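Local structure of MIP07328p (Drosophila melanogaster, 6FKK) at residues A[41-49]-A[58-69]. The protein is Semaphorin 1b, captured here as its first two extracellular domains, and probably acts as a repulsive axon guidance cue by binding semaphorin receptors on other cells. Residues are numbered along the deposited sequence; the frame is centred on the assembly and turned at random.
Sequences GAKDVIYNV and ARLEWHSTDADR. With NAG (2-acetamido-2-deoxy-beta-D-glucopyranose), chain C.
Ile46 and Leu60 face each other as a hydrogen-bonded antiparallel pair: Ile46 N reaches Leu60 O at 2.9 Å and Leu60 N returns to Ile46 O at 3.1 Å, both nearly straight. The axes of strands 45-49 and 58-61 run at 169°, and Trp62 N bonding to Asp44 O carries the pairing one residue past Glu61. On the buried face, Ile46 CG2 lies 3.6 Å from Leu60 CB; both side chains press on Leu99, Ile46 also on Leu39 of strand 37-41. Beside them, Asn48 CB meets Ala58 CB at 3.6 Å; with CG anti to the backbone N (chi1 -168°), the amide runs outward to carry an N-linked glycan on ND2. The opposite face is the solvent side: exposed Arg59 and Glu61 lay CG on Val45 CG1 (3.6 Å) and CG2 (3.7 Å), respectively. Arg59 bends at chi3, bringing one guanidinium face over Tyr47 CE2, the planes 79° apart, while its NH1 forms a salt bridge with Glu56. Beyond the strands, Asp44 CB sits over the exposed His63 ring, 3.8 Å from its centroid, and His83 and Asn84 hold the carboxylate. The beta hairpin supplies the third and edge strands of a four-stranded antiparallel blade of the sema-domain beta-propeller.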
ATOM      1  N   GLY A  41       9.699  -7.100  11.003  1.00 71.60           N
ATOM      2  CA  GLY A  41      10.226  -6.197  12.007  1.00 70.90           C
ATOM      3  C   GLY A  41       9.325  -6.124  13.223  1.00 71.10           C
ATOM      4  O   GLY A  41       8.140  -5.798  13.105  1.00 75.00           O
ATOM      5  N   ALA A  42       9.873  -6.426  14.399  1.00 70.43           N
ATOM      6  CA  ALA A  42       9.061  -6.520  15.603  1.00 78.55           C
ATOM      7  C   ALA A  42       9.674  -5.753  16.764  1.00 78.29           C
ATOM      8  O   ALA A  42      10.608  -4.966  16.579  1.00 84.77           O
ATOM      9  CB  ALA A  42       8.871  -7.983  16.001  1.00 88.56           C
ATOM     10  N   LYS A  43       9.150  -5.983  17.965  1.00 70.62           N
ATOM     11  CA  LYS A  43       9.708  -5.383  19.170  1.00 78.75           C
ATOM     12  C   LYS A  43      11.041  -6.046  19.487  1.00 81.44           C
ATOM     13  O   LYS A  43      11.091  -7.244  19.781  1.00 77.20           O
ATOM     14  CB  LYS A  43       8.735  -5.527  20.337  1.00 76.41           C
ATOM     15  CG  LYS A  43       9.300  -5.050  21.666  1.00 73.61           C
ATOM     16  CD  LYS A  43       8.266  -5.121  22.778  1.00 83.61           C
ATOM     17  CE  LYS A  43       7.745  -6.535  22.966  1.00 97.95           C
ATOM     18  NZ  LYS A  43       6.855  -6.647  24.156  1.00107.34           N
ATOM     19  N   ASP A  44      12.122  -5.270  19.390  1.00 85.29           N
ATOM     20  CA  ASP A  44      13.466  -5.690  19.777  1.00 85.00           C
ATOM     21  C   ASP A  44      14.035  -6.787  18.883  1.00 91.85           C
ATOM     22  O   ASP A  44      15.203  -7.161  19.033  1.00109.98           O
ATOM     23  CB  ASP A  44      13.485  -6.151  21.240  1.00 87.10           C
ATOM     24  CG  ASP A  44      13.201  -5.022  22.216  1.00 98.55           C
ATOM     25  OD1 ASP A  44      13.485  -3.854  21.879  1.00 96.07           O
ATOM     26  OD2 ASP A  44      12.696  -5.307  23.323  1.00106.57           O
ATOM     27  N   VAL A  45      13.237  -7.316  17.955  1.00 81.70           N
ATOM     28  CA  VAL A  45      13.652  -8.438  17.120  1.00 86.44           C
ATOM     29  C   VAL A  45      13.185  -8.202  15.689  1.00 89.19           C
ATOM     30  O   VAL A  45      12.168  -7.548  15.446  1.00103.71           O
ATOM     31  CB  VAL A  45      13.100  -9.790  17.647  1.00105.49           C
ATOM     32  CG1 VAL A  45      13.711 -10.954  16.888  1.00118.92           C
ATOM     33  CG2 VAL A  45      13.351  -9.951  19.141  1.00121.01           C
ATOM     34  N   ILE A  46      13.953  -8.732  14.738  1.00 89.84           N
ATOM     35  CA  ILE A  46      13.520  -8.894  13.355  1.00 89.72           C
ATOM     36  C   ILE A  46      13.675 -10.367  12.997  1.00 97.41           C
ATOM     37  O   ILE A  46      14.697 -10.986  13.317  1.00102.33           O
ATOM     38  CB  ILE A  46      14.311  -7.990  12.390  1.00 74.40           C
ATOM     39  CG1 ILE A  46      13.866  -8.224  10.946  1.00 80.55           C
ATOM     40  CG2 ILE A  46      15.806  -8.212  12.539  1.00 71.41           C
ATOM     41  CD1 ILE A  46      14.589  -7.359   9.936  1.00 92.61           C
ATOM     42  N   TYR A  47      12.654 -10.932  12.355  1.00 92.43           N
ATOM     43  CA  TYR A  47      12.568 -12.366  12.113  1.00 81.28           C
ATOM     44  C   TYR A  47      12.680 -12.677  10.626  1.00 91.28           C
ATOM     45  O   TYR A  47      12.073 -11.998   9.791  1.00 96.46           O
ATOM     46  CB  TYR A  47      11.248 -12.937  12.646  1.00 74.45           C
ATOM     47  CG  TYR A  47      10.993 -12.687  14.117  1.00 75.97           C
ATOM     48  CD1 TYR A  47      10.339 -11.539  14.544  1.00 72.47           C
ATOM     49  CD2 TYR A  47      11.393 -13.608  15.078  1.00 82.15           C
ATOM     50  CE1 TYR A  47      10.098 -11.310  15.887  1.00 74.04           C
ATOM     51  CE2 TYR A  47      11.155 -13.387  16.423  1.00 91.86           C
ATOM     52  CZ  TYR A  47      10.507 -12.235  16.820  1.00 85.76           C
ATOM     53  OH  TYR A  47      10.268 -12.009  18.156  1.00 97.26           O
ATOM     54  N   ASN A  48      13.458 -13.712  10.305  1.00 99.38           N
ATOM     55  CA  ASN A  48      13.509 -14.295   8.966  1.00 99.09           C
ATOM     56  C   ASN A  48      12.656 -15.560   9.007  1.00108.45           C
ATOM     57  O   ASN A  48      13.022 -16.543   9.663  1.00110.98           O
ATOM     58  CB  ASN A  48      14.953 -14.592   8.551  1.00101.72           C
ATOM     59  CG  ASN A  48      15.090 -14.936   7.067  1.00104.39           C
ATOM     60  OD1 ASN A  48      14.107 -14.938   6.328  1.00101.57           O
ATOM     61  ND2 ASN A  48      16.318 -15.220   6.625  1.00112.14           N
ATOM     62  N   VAL A  49      11.511 -15.533   8.328  1.00104.50           N
ATOM     63  CA  VAL A  49      10.493 -16.569   8.456  1.00 98.17           C
ATOM     64  C   VAL A  49      10.275 -17.224   7.100  1.00103.11           C
ATOM     65  O   VAL A  49      10.017 -16.534   6.107  1.00 94.90           O
ATOM     66  CB  VAL A  49       9.170 -15.996   8.996  1.00 79.78           C
ATOM     67  CG1 VAL A  49       8.133 -17.096   9.139  1.00 77.76           C
ATOM     68  CG2 VAL A  49       9.402 -15.286  10.321  1.00 79.27           C
ATOM     69  N   ALA A  58      15.950 -17.433  10.734  1.00129.26           N
ATOM     70  CA  ALA A  58      17.009 -16.603  11.292  1.00130.98           C
ATOM     71  C   ALA A  58      16.407 -15.492  12.139  1.00121.78           C
ATOM     72  O   ALA A  58      15.369 -14.923  11.788  1.00123.24           O
ATOM     73  CB  ALA A  58      17.887 -15.996  10.188  1.00133.41           C
ATOM     74  N   ARG A  59      17.070 -15.183  13.252  1.00118.73           N
ATOM     75  CA  ARG A  59      16.605 -14.174  14.194  1.00102.96           C
ATOM     76  C   ARG A  59      17.730 -13.193  14.485  1.00103.64           C
ATOM     77  O   ARG A  59      18.870 -13.605  14.724  1.00113.93           O
ATOM     78  CB  ARG A  59      16.127 -14.814  15.500  1.00102.18           C
ATOM     79  CG  ARG A  59      15.800 -13.814  16.593  1.00 99.07           C
ATOM     80  CD  ARG A  59      15.250 -14.494  17.834  1.00103.08           C
ATOM     81  NE  ARG A  59      14.169 -15.421  17.514  1.00116.87           N
ATOM     82  CZ  ARG A  59      13.322 -15.915  18.409  1.00119.96           C
ATOM     83  NH1 ARG A  59      12.367 -16.756  18.031  1.00121.63           N
ATOM     84  NH2 ARG A  59      13.421 -15.562  19.683  1.00111.38           N
ATOM     85  N   LEU A  60      17.408 -11.903  14.468  1.00 91.08           N
ATOM     86  CA  LEU A  60      18.346 -10.850  14.835  1.00 89.73           C
ATOM     87  C   LEU A  60      17.696  -9.999  15.916  1.00101.89           C
ATOM     88  O   LEU A  60      16.647  -9.389  15.681  1.00106.16           O
ATOM     89  CB  LEU A  60      18.723 -10.000  13.616  1.00 94.27           C
ATOM     90  CG  LEU A  60      20.028  -9.195  13.629  1.00 99.06           C
ATOM     91  CD1 LEU A  60      20.386  -8.782  12.212  1.00 95.99           C
ATOM     92  CD2 LEU A  60      19.929  -7.969  14.523  1.00 98.46           C
ATOM     93  N   GLU A  61      18.309  -9.966  17.097  1.00 98.99           N
ATOM     94  CA  GLU A  61      17.768  -9.252  18.244  1.00100.81           C
ATOM     95  C   GLU A  61      18.529  -7.953  18.470  1.00 98.45           C
ATOM     96  O   GLU A  61      19.751  -7.895  18.297  1.00 95.29           O
ATOM     97  CB  GLU A  61      17.815 -10.121  19.505  1.00 89.63           C
ATOM     98  CG  GLU A  61      16.824 -11.278  19.490  1.00 99.08           C
ATOM     99  CD  GLU A  61      16.840 -12.087  20.773  1.00122.21           C
ATOM    100  OE1 GLU A  61      17.910 -12.177  21.410  1.00134.08           O
ATOM    101  OE2 GLU A  61      15.779 -12.632  21.147  1.00126.13           O
ATOM    102  N   TRP A  62      17.796  -6.914  18.867  1.00 90.24           N
ATOM    103  CA  TRP A  62      18.359  -5.578  19.029  1.00 91.72           C
ATOM    104  C   TRP A  62      17.536  -4.863  20.091  1.00 99.96           C
ATOM    105  O   TRP A  62      16.368  -4.542  19.856  1.00105.34           O
ATOM    106  CB  TRP A  62      18.342  -4.822  17.701  1.00 89.67           C
ATOM    107  CG  TRP A  62      19.019  -3.486  17.719  1.00 87.39           C
ATOM    108  CD1 TRP A  62      19.594  -2.867  18.790  1.00 89.69           C
ATOM    109  CD2 TRP A  62      19.188  -2.602  16.606  1.00 94.32           C
ATOM    110  NE1 TRP A  62      20.111  -1.651  18.411  1.00 95.22           N
ATOM    111  CE2 TRP A  62      19.875  -1.466  17.074  1.00 92.85           C
ATOM    112  CE3 TRP A  62      18.825  -2.662  15.256  1.00104.10           C
ATOM    113  CZ2 TRP A  62      20.204  -0.397  16.243  1.00 91.86           C
ATOM    114  CZ3 TRP A  62      19.155  -1.601  14.433  1.00101.38           C
ATOM    115  CH2 TRP A  62      19.837  -0.485  14.929  1.00 92.46           C
ATOM    116  N   HIS A  63      18.140  -4.611  21.248  1.00 93.37           N
ATOM    117  CA  HIS A  63      17.432  -4.068  22.396  1.00 95.89           C
ATOM    118  C   HIS A  63      17.925  -2.665  22.722  1.00 91.43           C
ATOM    119  O   HIS A  63      19.066  -2.301  22.424  1.00 98.23           O
ATOM    120  CB  HIS A  63      17.601  -4.968  23.623  1.00113.14           C
ATOM    121  CG  HIS A  63      16.942  -6.303  23.482  1.00116.27           C
ATOM    122  ND1 HIS A  63      15.675  -6.561  23.958  1.00115.78           N
ATOM    123  CD2 HIS A  63      17.370  -7.453  22.909  1.00116.89           C
ATOM    124  CE1 HIS A  63      15.353  -7.813  23.690  1.00118.73           C
ATOM    125  NE2 HIS A  63      16.364  -8.376  23.053  1.00119.20           N
ATOM    126  N   SER A  64      17.045  -1.883  23.343  1.00 90.31           N
ATOM    127  CA  SER A  64      17.399  -0.545  23.791  1.00 86.20           C
ATOM    128  C   SER A  64      18.178  -0.628  25.095  1.00105.21           C
ATOM    129  O   SER A  64      17.807  -1.376  26.005  1.00103.68           O
ATOM    130  CB  SER A  64      16.145   0.307  23.985  1.00 83.44           C
ATOM    131  OG  SER A  64      15.465   0.509  22.760  1.00 94.87           O
ATOM    132  N   THR A  65      19.261   0.140  25.181  1.00115.50           N
ATOM    133  CA  THR A  65      20.008   0.224  26.426  1.00116.36           C
ATOM    134  C   THR A  65      19.109   0.750  27.537  1.00112.34           C
ATOM    135  O   THR A  65      18.165   1.508  27.296  1.00112.75           O
ATOM    136  CB  THR A  65      21.223   1.138  26.263  1.00114.25           C
ATOM    137  OG1 THR A  65      20.789   2.504  26.226  1.00117.78           O
ATOM    138  CG2 THR A  65      21.958   0.817  24.972  1.00102.03           C
ATOM    139  N   ASP A  66      19.402   0.329  28.769  1.00112.81           N
ATOM    140  CA  ASP A  66      18.634   0.826  29.903  1.00121.54           C
ATOM    141  C   ASP A  66      18.739   2.339  30.021  1.00126.81           C
ATOM    142  O   ASP A  66      17.812   2.987  30.516  1.00132.71           O
ATOM    143  CB  ASP A  66      19.095   0.148  31.193  1.00132.49           C
ATOM    144  CG  ASP A  66      18.552  -1.260  31.335  1.00136.32           C
ATOM    145  OD1 ASP A  66      17.799  -1.699  30.438  1.00137.71           O
ATOM    146  OD2 ASP A  66      18.872  -1.925  32.343  1.00140.11           O
ATOM    147  N   ALA A  67      19.848   2.921  29.560  1.00126.23           N
ATOM    148  CA  ALA A  67      19.936   4.375  29.486  1.00118.10           C
ATOM    149  C   ALA A  67      18.927   4.932  28.491  1.00105.08           C
ATOM    150  O   ALA A  67      18.297   5.965  28.746  1.00106.24           O
ATOM    151  CB  ALA A  67      21.355   4.798  29.108  1.00105.55           C
ATOM    152  N   ASP A  68      18.751   4.255  27.353  1.00 94.54           N
ATOM    153  CA  ASP A  68      17.802   4.726  26.349  1.00101.25           C
ATOM    154  C   ASP A  68      16.362   4.552  26.817  1.00105.60           C
ATOM    155  O   ASP A  68      15.522   5.432  26.597  1.00115.36           O
ATOM    156  CB  ASP A  68      18.024   3.992  25.026  1.00107.69           C
ATOM    157  CG  ASP A  68      19.234   4.504  24.266  1.00116.65           C
ATOM    158  OD1 ASP A  68      19.843   5.501  24.710  1.00122.49           O
ATOM    159  OD2 ASP A  68      19.574   3.909  23.222  1.00113.09           O
ATOM    160  N   ARG A  69      16.053   3.421  27.456  1.00104.36           N
ATOM    161  CA  ARG A  69      14.689   3.192  27.919  1.00 96.53           C
ATOM    162  C   ARG A  69      14.338   4.108  29.085  1.00107.28           C
ATOM    163  O   ARG A  69      13.206   4.598  29.176  1.00 94.85           O
ATOM    164  CB  ARG A  69      14.501   1.728  28.313  1.00103.38           C
ATOM    165  CG  ARG A  69      13.157   1.436  28.961  1.00113.87           C
ATOM    166  CD  ARG A  69      13.020  -0.032  29.300  1.00121.80           C
ATOM    167  NE  ARG A  69      13.081  -0.863  28.102  1.00123.82           N
ATOM    168  CZ  ARG A  69      13.109  -2.190  28.117  1.00129.79           C
ATOM    169  NH1 ARG A  69      13.086  -2.843  29.270  1.00120.58           N
ATOM    170  NH2 ARG A  69      13.163  -2.863  26.977  1.00137.90           N
TER
HETATM  171  C1  NAG C   1      16.555 -15.545   5.239  1.00114.04           C
HETATM  172  C2  NAG C   1      17.797 -14.880   4.663  1.00114.82           C
HETATM  173  C3  NAG C   1      17.943 -15.237   3.189  1.00119.96           C
HETATM  174  C4  NAG C   1      18.055 -16.751   3.048  1.00137.29           C
HETATM  175  C5  NAG C   1      16.944 -17.509   3.784  1.00134.36           C
HETATM  176  C6  NAG C   1      17.290 -18.974   3.959  1.00139.98           C
HETATM  177  C7  NAG C   1      17.330 -12.380   4.428  1.00100.00           C
HETATM  178  C8  NAG C   1      16.215 -12.642   3.451  1.00 96.75           C
HETATM  179  N2  NAG C   1      17.982 -13.449   4.935  1.00100.71           N
HETATM  180  O3  NAG C   1      19.126 -14.614   2.691  1.00117.15           O
HETATM  181  O4  NAG C   1      17.999 -17.100   1.670  1.00144.99           O
HETATM  182  O5  NAG C   1      16.689 -16.996   5.110  1.00123.72           O
HETATM  183  O6  NAG C   1      18.686 -19.161   4.159  1.00135.40           O
HETATM  184  O7  NAG C   1      17.646 -11.229   4.745  1.00107.45           O